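Particle-associated glycoside hydrolase (Acinetobacter phage Fri1, PDB 6C72) probably depolymerises the capsular polysaccharide of Acinetobacter baumannii, as a trimeric tailspike that clears the host capsule during virus entry. Local coordinates at residues Ile246-Asp250 against Val275-Asp279; Ala272-Tyr276 against Ile302-Pro306; Ile224-Thr230 against Ser253-Phe259. One frame throughout, in Å; residues are numbered along the deposited sequence.

Contact 1. Residues Ile246-Asp250 against Val275-Asp279; sequences IRGKD and VYCHD. With ZN (zinc ion), chain H.
I246 and R247 are extended (phi/psi -121/114 and -148/108) and run parallel to V275-C277, with R247 facing Y276 at a CA-CA distance of 4.3 Å. The carbonyl I246 O accepts from both V275 N (2.9 Å) and Y276 N (3.1 Å). Such a shared acceptor is possible because V275, at -118/-39, leaves the extended conformation and the chain turns a corner at Y276. G248 N then donates to Y276 O (2.8 Å). Bonds of this kind join successive coils of a right-handed parallel beta-helix, the usual fold of phage tailspikes. R247 (all-trans) and Y276 (t, chi2 -1°) project from the same face, R247 CG lying 3.8 Å from Y276 CB and also 3.8 Å from V275 CG1; the guanidinium continues to a salt bridge with D310. The tyrosine reaches along G248-D250 until its OH donates to D250 OD1 (2.7 Å), an oxygen also bonded by T309. On the inner side I246 (mt) sets CG2 3.6 Å from CB of C277 (p). H278 (p, chi2 95°) stays clear of 246-250: its ND1 donates to OD1 of D279 (m) at 2.7 Å, while NE2 binds zinc at 2.0 Å alongside four waters at 2.1-2.3 Å.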
ATOM      1  N   ILE A 246      19.702  13.933   3.772  1.00 24.44           N
ATOM      2  CA  ILE A 246      19.105  14.178   2.467  1.00 24.64           C
ATOM      3  C   ILE A 246      18.527  15.585   2.450  1.00 25.12           C
ATOM      4  O   ILE A 246      17.527  15.869   3.128  1.00 25.19           O
ATOM      5  CB  ILE A 246      18.034  13.143   2.136  1.00 24.40           C
ATOM      6  CG1 ILE A 246      18.598  11.721   2.361  1.00 23.99           C
ATOM      7  CG2 ILE A 246      17.532  13.377   0.725  1.00 24.78           C
ATOM      8  CD1 ILE A 246      17.694  10.606   1.882  1.00 23.88           C
ATOM      9  N   ARG A 247      19.110  16.453   1.630  1.00 27.87           N
ATOM     10  CA  ARG A 247      18.612  17.821   1.525  1.00 28.29           C
ATOM     11  C   ARG A 247      18.835  18.305   0.100  1.00 28.70           C
ATOM     12  O   ARG A 247      19.971  18.577  -0.289  1.00 28.90           O
ATOM     13  CB  ARG A 247      19.316  18.726   2.533  1.00 28.49           C
ATOM     14  CG  ARG A 247      18.738  20.111   2.573  1.00 28.55           C
ATOM     15  CD  ARG A 247      19.514  21.075   3.428  1.00 28.78           C
ATOM     16  NE  ARG A 247      18.728  22.282   3.562  1.00 29.09           N
ATOM     17  CZ  ARG A 247      19.202  23.466   3.929  1.00 29.53           C
ATOM     18  NH1 ARG A 247      20.495  23.608   4.200  1.00 29.67           N
ATOM     19  NH2 ARG A 247      18.377  24.511   4.014  1.00 29.88           N
ATOM     20  N   GLY A 248      17.755  18.430  -0.668  1.00 28.21           N
ATOM     21  CA  GLY A 248      17.848  18.963  -2.011  1.00 28.73           C
ATOM     22  C   GLY A 248      17.884  20.485  -2.015  1.00 28.78           C
ATOM     23  O   GLY A 248      18.034  21.146  -0.985  1.00 28.58           O
ATOM     24  N   LYS A 249      17.727  21.045  -3.215  1.00 28.97           N
ATOM     25  CA  LYS A 249      17.695  22.488  -3.390  1.00 29.83           C
ATOM     26  C   LYS A 249      16.456  22.892  -4.177  1.00 30.52           C
ATOM     27  O   LYS A 249      15.827  22.072  -4.857  1.00 30.45           O
ATOM     28  CB  LYS A 249      18.954  23.001  -4.104  1.00 30.31           C
ATOM     29  CG  LYS A 249      20.226  22.743  -3.349  1.00 29.91           C
ATOM     30  CD  LYS A 249      21.430  23.330  -4.081  1.00 30.60           C
ATOM     31  CE  LYS A 249      22.734  22.994  -3.367  1.00 30.37           C
ATOM     32  NZ  LYS A 249      23.893  23.617  -4.045  1.00 31.23           N
ATOM     33  N   ASP A 250      16.108  24.173  -4.066  1.00 37.22           N
ATOM     34  CA  ASP A 250      14.960  24.686  -4.793  1.00 37.39           C
ATOM     35  C   ASP A 250      15.148  24.478  -6.290  1.00 37.99           C
ATOM     36  O   ASP A 250      16.233  24.689  -6.833  1.00 38.24           O
ATOM     37  CB  ASP A 250      14.761  26.172  -4.511  1.00 37.34           C
ATOM     38  CG  ASP A 250      14.277  26.446  -3.099  1.00 36.95           C
ATOM     39  OD1 ASP A 250      14.030  25.467  -2.359  1.00 36.65           O
ATOM     40  OD2 ASP A 250      14.110  27.643  -2.744  1.00 37.00           O
ATOM     41  N   VAL A 275      15.722  16.140   5.351  1.00 27.39           N
ATOM     42  CA  VAL A 275      15.613  17.578   5.535  1.00 28.04           C
ATOM     43  C   VAL A 275      14.848  18.249   4.398  1.00 27.86           C
ATOM     44  O   VAL A 275      14.039  19.153   4.640  1.00 28.02           O
ATOM     45  CB  VAL A 275      17.013  18.202   5.691  1.00 28.68           C
ATOM     46  CG1 VAL A 275      16.932  19.696   5.843  1.00 29.03           C
ATOM     47  CG2 VAL A 275      17.731  17.563   6.875  1.00 28.99           C
ATOM     48  N   TYR A 276      15.051  17.799   3.158  1.00 28.69           N
ATOM     49  CA  TYR A 276      14.390  18.417   2.007  1.00 28.81           C
ATOM     50  C   TYR A 276      14.390  17.370   0.891  1.00 28.70           C
ATOM     51  O   TYR A 276      15.400  17.206   0.202  1.00 29.10           O
ATOM     52  CB  TYR A 276      15.112  19.692   1.598  1.00 29.41           C
ATOM     53  CG  TYR A 276      14.475  20.563   0.517  1.00 29.62           C
ATOM     54  CD1 TYR A 276      13.279  20.219  -0.106  1.00 29.45           C
ATOM     55  CD2 TYR A 276      15.106  21.741   0.118  1.00 30.04           C
ATOM     56  CE1 TYR A 276      12.736  21.024  -1.090  1.00 29.79           C
ATOM     57  CE2 TYR A 276      14.581  22.550  -0.864  1.00 30.26           C
ATOM     58  CZ  TYR A 276      13.401  22.199  -1.469  1.00 30.30           C
ATOM     59  OH  TYR A 276      12.887  23.035  -2.446  1.00 31.00           O
ATOM     60  N   CYS A 277      13.270  16.657   0.742  1.00 28.38           N
ATOM     61  CA  CYS A 277      13.173  15.541  -0.195  1.00 28.54           C
ATOM     62  C   CYS A 277      11.748  15.014  -0.160  1.00 28.33           C
ATOM     63  O   CYS A 277      10.977  15.315   0.753  1.00 27.89           O
ATOM     64  CB  CYS A 277      14.161  14.420   0.141  1.00 28.24           C
ATOM     65  SG  CYS A 277      14.042  13.801   1.860  1.00 27.30           S
ATOM     66  N   HIS A 278      11.405  14.212  -1.164  1.00 27.19           N
ATOM     67  CA  HIS A 278      10.129  13.515  -1.121  1.00 27.59           C
ATOM     68  C   HIS A 278      10.265  12.158  -1.800  1.00 27.46           C
ATOM     69  O   HIS A 278      11.230  11.893  -2.522  1.00 27.23           O
ATOM     70  CB  HIS A 278       8.971  14.353  -1.723  1.00 28.70           C
ATOM     71  CG  HIS A 278       9.069  14.600  -3.200  1.00 29.32           C
ATOM     72  ND1 HIS A 278       8.439  13.804  -4.133  1.00 29.93           N
ATOM     73  CD2 HIS A 278       9.677  15.585  -3.904  1.00 29.59           C
ATOM     74  CE1 HIS A 278       8.678  14.268  -5.345  1.00 30.54           C
ATOM     75  NE2 HIS A 278       9.423  15.350  -5.234  1.00 30.33           N
ATOM     76  N   ASP A 279       9.304  11.282  -1.494  1.00 27.69           N
ATOM     77  CA  ASP A 279       9.203   9.926  -2.037  1.00 27.76           C
ATOM     78  C   ASP A 279      10.470   9.118  -1.739  1.00 26.86           C
ATOM     79  O   ASP A 279      11.245   8.752  -2.618  1.00 26.84           O
ATOM     80  CB  ASP A 279       8.873   9.965  -3.530  1.00 28.66           C
ATOM     81  CG  ASP A 279       7.400  10.279  -3.786  1.00 29.78           C
ATOM     82  OD1 ASP A 279       7.010  11.472  -3.875  1.00 30.28           O
ATOM     83  OD2 ASP A 279       6.620   9.310  -3.878  1.00 30.29           O
TER
HETATM   84 ZN    ZN H 805      10.157  16.450  -6.793  1.00 38.99          ZN
HETATM   85  O   HOH W   1      11.396  17.822  -5.813  1.00 27.49           O
HETATM   86  O   HOH W   2       8.211  17.506  -7.265  1.00 24.13           O
HETATM   87  O   HOH W   3      10.599  17.986  -8.450  1.00 38.94           O
HETATM   88  O   HOH W   4      10.437  14.910  -8.455  1.00 32.95           O

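Contact 2. Residues Ala272-Tyr276 against Ile302-Pro306; sequences AALVY and IEPNP
Strand 272-275 enters extended, A272 at phi/psi -160/153 and A273 at -142/135, beside the next coil of the beta-helix. L274 (-107/121) is paired in parallel with I302, CA to CA 4.7 Å, and both side chains lie on the same face. Both are mt rotamers, and L274 CB stands 4.2 Å from I302 CG1; V312 covers both. L274 O is the main acceptor: E303 N donates to it at 3.0 Å with an N-H...O angle of 142°, and I302 CA makes a CA-H...O contact at 3.4 Å. V275 (chi1 178°) turns its backbone to psi -39 and lies opposite P304, CA to CA 4.4 Å. Its carbonyl receives P304 CA at 3.4 Å, and its CG1 packs 3.8 Å from E303 O and 3.2 Å from ND2 of N305 (chi1 -71°), whose amide is held by D310. Across from V275, E303 (-142/91) and P304 (-56/140) carry the other chain into a loop. Y276 sends its CA-CB bond sideways, and its ring leads off to D250, out of contact with 302-306. Because V275 leaves the extended conformation and Y276 N is given to I246 O, pairing between these segments stops after the L274-I302 bridge; beyond E303 N they meet through CA-H...O and van der Waals contacts.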
ATOM      1  N   ALA A 272      20.188   9.296  11.057  1.00 29.10           N
ATOM      2  CA  ALA A 272      19.852   9.699   9.701  1.00 27.75           C
ATOM      3  C   ALA A 272      18.875  10.867   9.769  1.00 28.24           C
ATOM      4  O   ALA A 272      18.110  10.989  10.730  1.00 29.24           O
ATOM      5  CB  ALA A 272      19.239   8.540   8.906  1.00 26.84           C
ATOM      6  N   ALA A 273      18.888  11.711   8.735  1.00 27.36           N
ATOM      7  CA  ALA A 273      18.000  12.863   8.718  1.00 27.92           C
ATOM      8  C   ALA A 273      17.483  13.096   7.310  1.00 26.94           C
ATOM      9  O   ALA A 273      18.247  13.028   6.340  1.00 26.46           O
ATOM     10  CB  ALA A 273      18.697  14.129   9.235  1.00 29.30           C
ATOM     11  N   LEU A 274      16.180  13.339   7.209  1.00 29.49           N
ATOM     12  CA  LEU A 274      15.542  13.803   5.988  1.00 29.05           C
ATOM     13  C   LEU A 274      15.194  15.264   6.206  1.00 29.80           C
ATOM     14  O   LEU A 274      14.435  15.590   7.127  1.00 30.19           O
ATOM     15  CB  LEU A 274      14.286  12.993   5.659  1.00 28.51           C
ATOM     16  CG  LEU A 274      14.410  11.466   5.630  1.00 28.06           C
ATOM     17  CD1 LEU A 274      13.163  10.859   5.009  1.00 27.94           C
ATOM     18  CD2 LEU A 274      15.643  11.048   4.859  1.00 27.82           C
ATOM     19  N   VAL A 275      15.722  16.140   5.351  1.00 27.39           N
ATOM     20  CA  VAL A 275      15.613  17.578   5.535  1.00 28.04           C
ATOM     21  C   VAL A 275      14.848  18.249   4.398  1.00 27.86           C
ATOM     22  O   VAL A 275      14.039  19.153   4.640  1.00 28.02           O
ATOM     23  CB  VAL A 275      17.013  18.202   5.691  1.00 28.68           C
ATOM     24  CG1 VAL A 275      16.932  19.696   5.843  1.00 29.03           C
ATOM     25  CG2 VAL A 275      17.731  17.563   6.875  1.00 28.99           C
ATOM     26  N   TYR A 276      15.051  17.799   3.158  1.00 28.69           N
ATOM     27  CA  TYR A 276      14.390  18.417   2.007  1.00 28.81           C
ATOM     28  C   TYR A 276      14.390  17.370   0.891  1.00 28.70           C
ATOM     29  O   TYR A 276      15.400  17.206   0.202  1.00 29.10           O
ATOM     30  CB  TYR A 276      15.112  19.692   1.598  1.00 29.41           C
ATOM     31  CG  TYR A 276      14.475  20.563   0.517  1.00 29.62           C
ATOM     32  CD1 TYR A 276      13.279  20.219  -0.106  1.00 29.45           C
ATOM     33  CD2 TYR A 276      15.106  21.741   0.118  1.00 30.04           C
ATOM     34  CE1 TYR A 276      12.736  21.024  -1.090  1.00 29.79           C
ATOM     35  CE2 TYR A 276      14.581  22.550  -0.864  1.00 30.26           C
ATOM     36  CZ  TYR A 276      13.401  22.199  -1.469  1.00 30.30           C
ATOM     37  OH  TYR A 276      12.887  23.035  -2.446  1.00 31.00           O
ATOM     38  N   ILE A 302      13.142  13.590  10.777  1.00 27.79           N
ATOM     39  CA  ILE A 302      12.575  14.290   9.628  1.00 27.87           C
ATOM     40  C   ILE A 302      12.377  15.733  10.075  1.00 28.68           C
ATOM     41  O   ILE A 302      11.397  16.049  10.749  1.00 28.63           O
ATOM     42  CB  ILE A 302      11.262  13.672   9.157  1.00 27.34           C
ATOM     43  CG1 ILE A 302      11.474  12.234   8.701  1.00 27.00           C
ATOM     44  CG2 ILE A 302      10.662  14.512   8.049  1.00 27.56           C
ATOM     45  CD1 ILE A 302      10.193  11.543   8.283  1.00 27.00           C
ATOM     46  N   GLU A 303      13.317  16.609   9.726  1.00 29.70           N
ATOM     47  CA  GLU A 303      13.283  17.987  10.212  1.00 30.70           C
ATOM     48  C   GLU A 303      13.742  18.972   9.146  1.00 31.35           C
ATOM     49  O   GLU A 303      14.928  19.314   9.058  1.00 32.26           O
ATOM     50  CB  GLU A 303      14.121  18.143  11.479  1.00 31.68           C
ATOM     51  CG  GLU A 303      14.009  19.508  12.095  1.00 32.63           C
ATOM     52  CD  GLU A 303      14.632  19.596  13.478  1.00 33.67           C
ATOM     53  OE1 GLU A 303      15.480  18.744  13.834  1.00 34.04           O
ATOM     54  OE2 GLU A 303      14.284  20.537  14.223  1.00 34.26           O
ATOM     55  N   PRO A 304      12.812  19.490   8.346  1.00 28.47           N
ATOM     56  CA  PRO A 304      13.120  20.669   7.519  1.00 29.01           C
ATOM     57  C   PRO A 304      13.608  21.824   8.383  1.00 29.87           C
ATOM     58  O   PRO A 304      13.097  22.061   9.483  1.00 30.04           O
ATOM     59  CB  PRO A 304      11.775  20.997   6.858  1.00 28.46           C
ATOM     60  CG  PRO A 304      11.052  19.684   6.818  1.00 27.61           C
ATOM     61  CD  PRO A 304      11.471  18.941   8.069  1.00 27.52           C
ATOM     62  N   ASN A 305      14.606  22.546   7.879  1.00 31.64           N
ATOM     63  CA  ASN A 305      15.149  23.656   8.639  1.00 32.45           C
ATOM     64  C   ASN A 305      14.117  24.777   8.744  1.00 32.54           C
ATOM     65  O   ASN A 305      13.470  25.118   7.747  1.00 32.15           O
ATOM     66  CB  ASN A 305      16.423  24.176   7.982  1.00 32.69           C
ATOM     67  CG  ASN A 305      17.586  23.216   8.129  1.00 32.68           C
ATOM     68  OD1 ASN A 305      18.202  23.127   9.194  1.00 33.26           O
ATOM     69  ND2 ASN A 305      17.897  22.494   7.061  1.00 31.95           N
ATOM     70  N   PRO A 306      13.947  25.372   9.928  1.00 33.20           N
ATOM     71  CA  PRO A 306      12.991  26.480  10.064  1.00 33.42           C
ATOM     72  C   PRO A 306      13.362  27.613   9.130  1.00 33.68           C
ATOM     73  O   PRO A 306      14.534  27.818   8.811  1.00 33.92           O
ATOM     74  CB  PRO A 306      13.135  26.911  11.530  1.00 34.25           C
ATOM     75  CG  PRO A 306      13.763  25.732  12.218  1.00 34.20           C
ATOM     76  CD  PRO A 306      14.633  25.064  11.194  1.00 33.81           C
TER

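Contact 3. Residues Ile224-Thr230 against Ser253-Phe259; sequences IIGDSFT and SCSNHYF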
ATOM      1  N   ILE A 224      22.795  13.627   0.418  1.00 25.28           N
ATOM      2  CA  ILE A 224      22.091  13.535  -0.857  1.00 25.44           C
ATOM      3  C   ILE A 224      21.447  14.877  -1.175  1.00 25.81           C
ATOM      4  O   ILE A 224      20.590  15.358  -0.424  1.00 25.67           O
ATOM      5  CB  ILE A 224      21.046  12.414  -0.843  1.00 25.01           C
ATOM      6  CG1 ILE A 224      21.724  11.060  -0.598  1.00 24.76           C
ATOM      7  CG2 ILE A 224      20.299  12.392  -2.156  1.00 25.44           C
ATOM      8  CD1 ILE A 224      20.711   9.894  -0.474  1.00 24.41           C
ATOM      9  N   ILE A 225      21.881  15.484  -2.276  1.00 28.12           N
ATOM     10  CA  ILE A 225      21.180  16.612  -2.882  1.00 28.89           C
ATOM     11  C   ILE A 225      20.530  16.221  -4.199  1.00 29.73           C
ATOM     12  O   ILE A 225      19.529  16.845  -4.585  1.00 29.94           O
ATOM     13  CB  ILE A 225      22.125  17.815  -3.100  1.00 28.70           C
ATOM     14  CG1 ILE A 225      23.057  18.008  -1.908  1.00 27.94           C
ATOM     15  CG2 ILE A 225      21.351  19.115  -3.378  1.00 28.99           C
ATOM     16  CD1 ILE A 225      24.071  19.115  -2.149  1.00 28.27           C
ATOM     17  N   GLY A 226      21.046  15.199  -4.884  1.00 30.14           N
ATOM     18  CA  GLY A 226      20.542  14.786  -6.175  1.00 31.12           C
ATOM     19  C   GLY A 226      19.301  13.920  -6.072  1.00 31.54           C
ATOM     20  O   GLY A 226      18.598  13.896  -5.060  1.00 30.94           O
ATOM     21  N   ASP A 227      19.054  13.177  -7.145  1.00 32.97           N
ATOM     22  CA  ASP A 227      17.777  12.534  -7.409  1.00 33.70           C
ATOM     23  C   ASP A 227      17.979  11.053  -7.704  1.00 34.60           C
ATOM     24  O   ASP A 227      18.984  10.661  -8.298  1.00 34.94           O
ATOM     25  CB  ASP A 227      17.090  13.220  -8.600  1.00 34.46           C
ATOM     26  CG  ASP A 227      15.678  12.765  -8.798  1.00 35.13           C
ATOM     27  OD1 ASP A 227      14.807  13.060  -7.938  1.00 34.26           O
ATOM     28  OD2 ASP A 227      15.449  12.075  -9.822  1.00 36.46           O
ATOM     29  N   SER A 228      17.011  10.237  -7.285  1.00 27.70           N
ATOM     30  CA  SER A 228      16.976   8.791  -7.562  1.00 27.79           C
ATOM     31  C   SER A 228      18.270   8.090  -7.135  1.00 27.35           C
ATOM     32  O   SER A 228      18.926   7.399  -7.913  1.00 27.81           O
ATOM     33  CB  SER A 228      16.674   8.510  -9.034  1.00 28.84           C
ATOM     34  OG  SER A 228      15.384   8.973  -9.384  1.00 29.39           O
ATOM     35  N   PHE A 229      18.610   8.262  -5.868  1.00 26.57           N
ATOM     36  CA  PHE A 229      19.727   7.563  -5.260  1.00 26.20           C
ATOM     37  C   PHE A 229      19.252   6.212  -4.723  1.00 25.93           C
ATOM     38  O   PHE A 229      18.082   6.053  -4.351  1.00 25.79           O
ATOM     39  CB  PHE A 229      20.311   8.399  -4.127  1.00 25.67           C
ATOM     40  CG  PHE A 229      21.584   7.854  -3.562  1.00 25.50           C
ATOM     41  CD1 PHE A 229      22.808   8.148  -4.154  1.00 25.98           C
ATOM     42  CD2 PHE A 229      21.551   7.020  -2.445  1.00 25.00           C
ATOM     43  CE1 PHE A 229      23.991   7.639  -3.621  1.00 26.00           C
ATOM     44  CE2 PHE A 229      22.714   6.504  -1.910  1.00 24.98           C
ATOM     45  CZ  PHE A 229      23.944   6.816  -2.493  1.00 25.51           C
ATOM     46  N   THR A 230      20.161   5.234  -4.712  1.00 27.11           N
ATOM     47  CA  THR A 230      19.848   3.882  -4.253  1.00 27.60           C
ATOM     48  C   THR A 230      20.989   3.321  -3.410  1.00 26.99           C
ATOM     49  O   THR A 230      22.151   3.366  -3.829  1.00 27.22           O
ATOM     50  CB  THR A 230      19.584   2.960  -5.451  1.00 29.46           C
ATOM     51  OG1 THR A 230      18.504   3.494  -6.244  1.00 30.34           O
ATOM     52  CG2 THR A 230      19.259   1.554  -4.985  1.00 30.09           C
ATOM     53  N   SER A 253      15.069  18.265  -8.493  1.00 39.24           N
ATOM     54  CA  SER A 253      14.491  17.109  -7.824  1.00 39.09           C
ATOM     55  C   SER A 253      15.456  16.500  -6.810  1.00 38.51           C
ATOM     56  O   SER A 253      16.660  16.395  -7.050  1.00 38.74           O
ATOM     57  CB  SER A 253      14.082  16.057  -8.851  1.00 40.33           C
ATOM     58  OG  SER A 253      12.837  16.390  -9.435  1.00 40.71           O
ATOM     59  N   CYS A 254      14.913  16.148  -5.642  1.00 30.26           N
ATOM     60  CA  CYS A 254      15.587  15.325  -4.635  1.00 29.68           C
ATOM     61  C   CYS A 254      14.558  14.275  -4.190  1.00 29.33           C
ATOM     62  O   CYS A 254      13.884  14.433  -3.168  1.00 28.23           O
ATOM     63  CB  CYS A 254      16.091  16.166  -3.478  1.00 28.72           C
ATOM     64  SG  CYS A 254      17.094  15.243  -2.284  1.00 27.98           S
ATOM     65  N   SER A 255      14.408  13.214  -4.977  1.00 28.13           N
ATOM     66  CA  SER A 255      13.279  12.322  -4.774  1.00 28.12           C
ATOM     67  C   SER A 255      13.604  10.924  -5.273  1.00 29.50           C
ATOM     68  O   SER A 255      14.630  10.687  -5.915  1.00 30.56           O
ATOM     69  CB  SER A 255      12.029  12.852  -5.487  1.00 28.61           C
ATOM     70  OG  SER A 255      12.189  12.773  -6.896  1.00 30.24           O
ATOM     71  N   ASN A 256      12.669  10.010  -5.015  1.00 27.54           N
ATOM     72  CA  ASN A 256      12.760   8.632  -5.486  1.00 27.67           C
ATOM     73  C   ASN A 256      13.985   7.928  -4.902  1.00 26.88           C
ATOM     74  O   ASN A 256      14.725   7.237  -5.603  1.00 27.05           O
ATOM     75  CB  ASN A 256      12.761   8.590  -7.020  1.00 28.60           C
ATOM     76  CG  ASN A 256      12.594   7.193  -7.568  1.00 29.03           C
ATOM     77  OD1 ASN A 256      11.929   6.358  -6.957  1.00 28.93           O
ATOM     78  ND2 ASN A 256      13.204   6.924  -8.718  1.00 29.88           N
ATOM     79  N   HIS A 257      14.231   8.126  -3.611  1.00 27.51           N
ATOM     80  CA  HIS A 257      15.382   7.515  -2.970  1.00 26.92           C
ATOM     81  C   HIS A 257      14.974   6.216  -2.297  1.00 26.85           C
ATOM     82  O   HIS A 257      13.959   6.156  -1.600  1.00 25.89           O
ATOM     83  CB  HIS A 257      16.013   8.467  -1.959  1.00 24.99           C
ATOM     84  CG  HIS A 257      16.419   9.776  -2.554  1.00 25.29           C
ATOM     85  ND1 HIS A 257      17.171   9.862  -3.705  1.00 26.58           N
ATOM     86  CD2 HIS A 257      16.210  11.050  -2.143  1.00 25.33           C
ATOM     87  CE1 HIS A 257      17.402  11.134  -3.985  1.00 26.50           C
ATOM     88  NE2 HIS A 257      16.831  11.873  -3.051  1.00 25.75           N
ATOM     89  N   TYR A 258      15.797   5.193  -2.462  1.00 26.92           N
ATOM     90  CA  TYR A 258      15.457   3.860  -2.010  1.00 27.37           C
ATOM     91  C   TYR A 258      16.613   3.270  -1.216  1.00 26.77           C
ATOM     92  O   TYR A 258      17.760   3.299  -1.669  1.00 27.28           O
ATOM     93  CB  TYR A 258      15.110   2.974  -3.201  1.00 29.90           C
ATOM     94  CG  TYR A 258      14.634   1.621  -2.786  1.00 30.26           C
ATOM     95  CD1 TYR A 258      13.342   1.429  -2.340  1.00 29.63           C
ATOM     96  CD2 TYR A 258      15.492   0.531  -2.816  1.00 31.00           C
ATOM     97  CE1 TYR A 258      12.905   0.179  -1.947  1.00 29.86           C
ATOM     98  CE2 TYR A 258      15.070  -0.712  -2.432  1.00 31.33           C
ATOM     99  CZ  TYR A 258      13.777  -0.881  -1.988  1.00 30.75           C
ATOM    100  OH  TYR A 258      13.359  -2.127  -1.595  1.00 30.89           O
ATOM    101  N   PHE A 259      16.303   2.733  -0.042  1.00 28.21           N
ATOM    102  CA  PHE A 259      17.282   2.116   0.843  1.00 27.96           C
ATOM    103  C   PHE A 259      16.751   0.769   1.307  1.00 28.59           C
ATOM    104  O   PHE A 259      15.609   0.673   1.768  1.00 28.07           O
ATOM    105  CB  PHE A 259      17.580   3.008   2.057  1.00 26.08           C
ATOM    106  CG  PHE A 259      17.995   4.404   1.686  1.00 25.01           C
ATOM    107  CD1 PHE A 259      17.034   5.388   1.436  1.00 24.53           C
ATOM    108  CD2 PHE A 259      19.337   4.732   1.577  1.00 24.75           C
ATOM    109  CE1 PHE A 259      17.405   6.679   1.088  1.00 24.07           C
ATOM    110  CE2 PHE A 259      19.726   6.029   1.230  1.00 24.16           C
ATOM    111  CZ  PHE A 259      18.747   7.013   0.980  1.00 23.92           C
TER
HETATM  112  O   HOH W   5      16.273   4.945  -6.462  1.00 29.83           O
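D227 OD1 is the focus of the polar contacts, accepting S255 OG at 2.8 Å and, weakly at an angle of 130°, S255 N at 3.0 Å. The t rotamer of D227 swings the carboxylate across to the neighbouring segment. Next to it S228 N donates to S255 O (2.8 Å), and N256 ND2 donates to S228 OG (3.1 Å). F229 N finds no carbonyl but the ring atom H257 ND1, 3.1 Å away at 163°, so the m rotamer of H257 lets a side chain substitute for a backbone acceptor. Y258 N to F229 O (3.1 Å) resumes parallel pairing, and T230 bridges Y258 at a CA-CA distance of 4.9 Å. Water 5 donates to F229 O (3.0 Å) and N256 O (2.9 Å) and lies 2.7 Å from T230 OG1. S228 (54/56) and N256 (62/43) both have left-handed helical backbone angles and face each other at 4.7 Å, CA to CA. The two coils therefore turn the same corner in step, as expected of stacked turns in a right-handed parallel beta-helix. S228 and N256 also bond to N261 and E260 of the second subunit, placing this corner at the interface. CA-H...O contacts at 3.4 Å, such as S228 CA to N256 O, line the seam. Within the helix interior, I224 CD1 meets F259 CZ at 3.8 Å, I224 CG2 lies 3.6 Å from H257 NE2, and F229 CD2 approaches F259 CE2 at 4.2 Å.

Contacts 1 and 2 join successive coils through the shared residues V275 and Y276; their centres are 8 Å apart, and I246 N lies 3.1 Å from A273 O, a probable hydrogen bond. Contact 3 is also 8 Å from contact 1 but 14 Å from contact 2. Probable backbone bonds tie it to contact 1: R247 N to I224 O (2.8 Å) and H278 N to C254 O (3.2 Å). The corner at S228 and N256 continues into D279 of contact 1, which also has left-handed angles, with N256 CA 5.1 Å from D279 CA. The zinc on H278 lies about 4 Å from the nearest side-chain atom of S253. Contacts 1 and 3 both abut the second subunit.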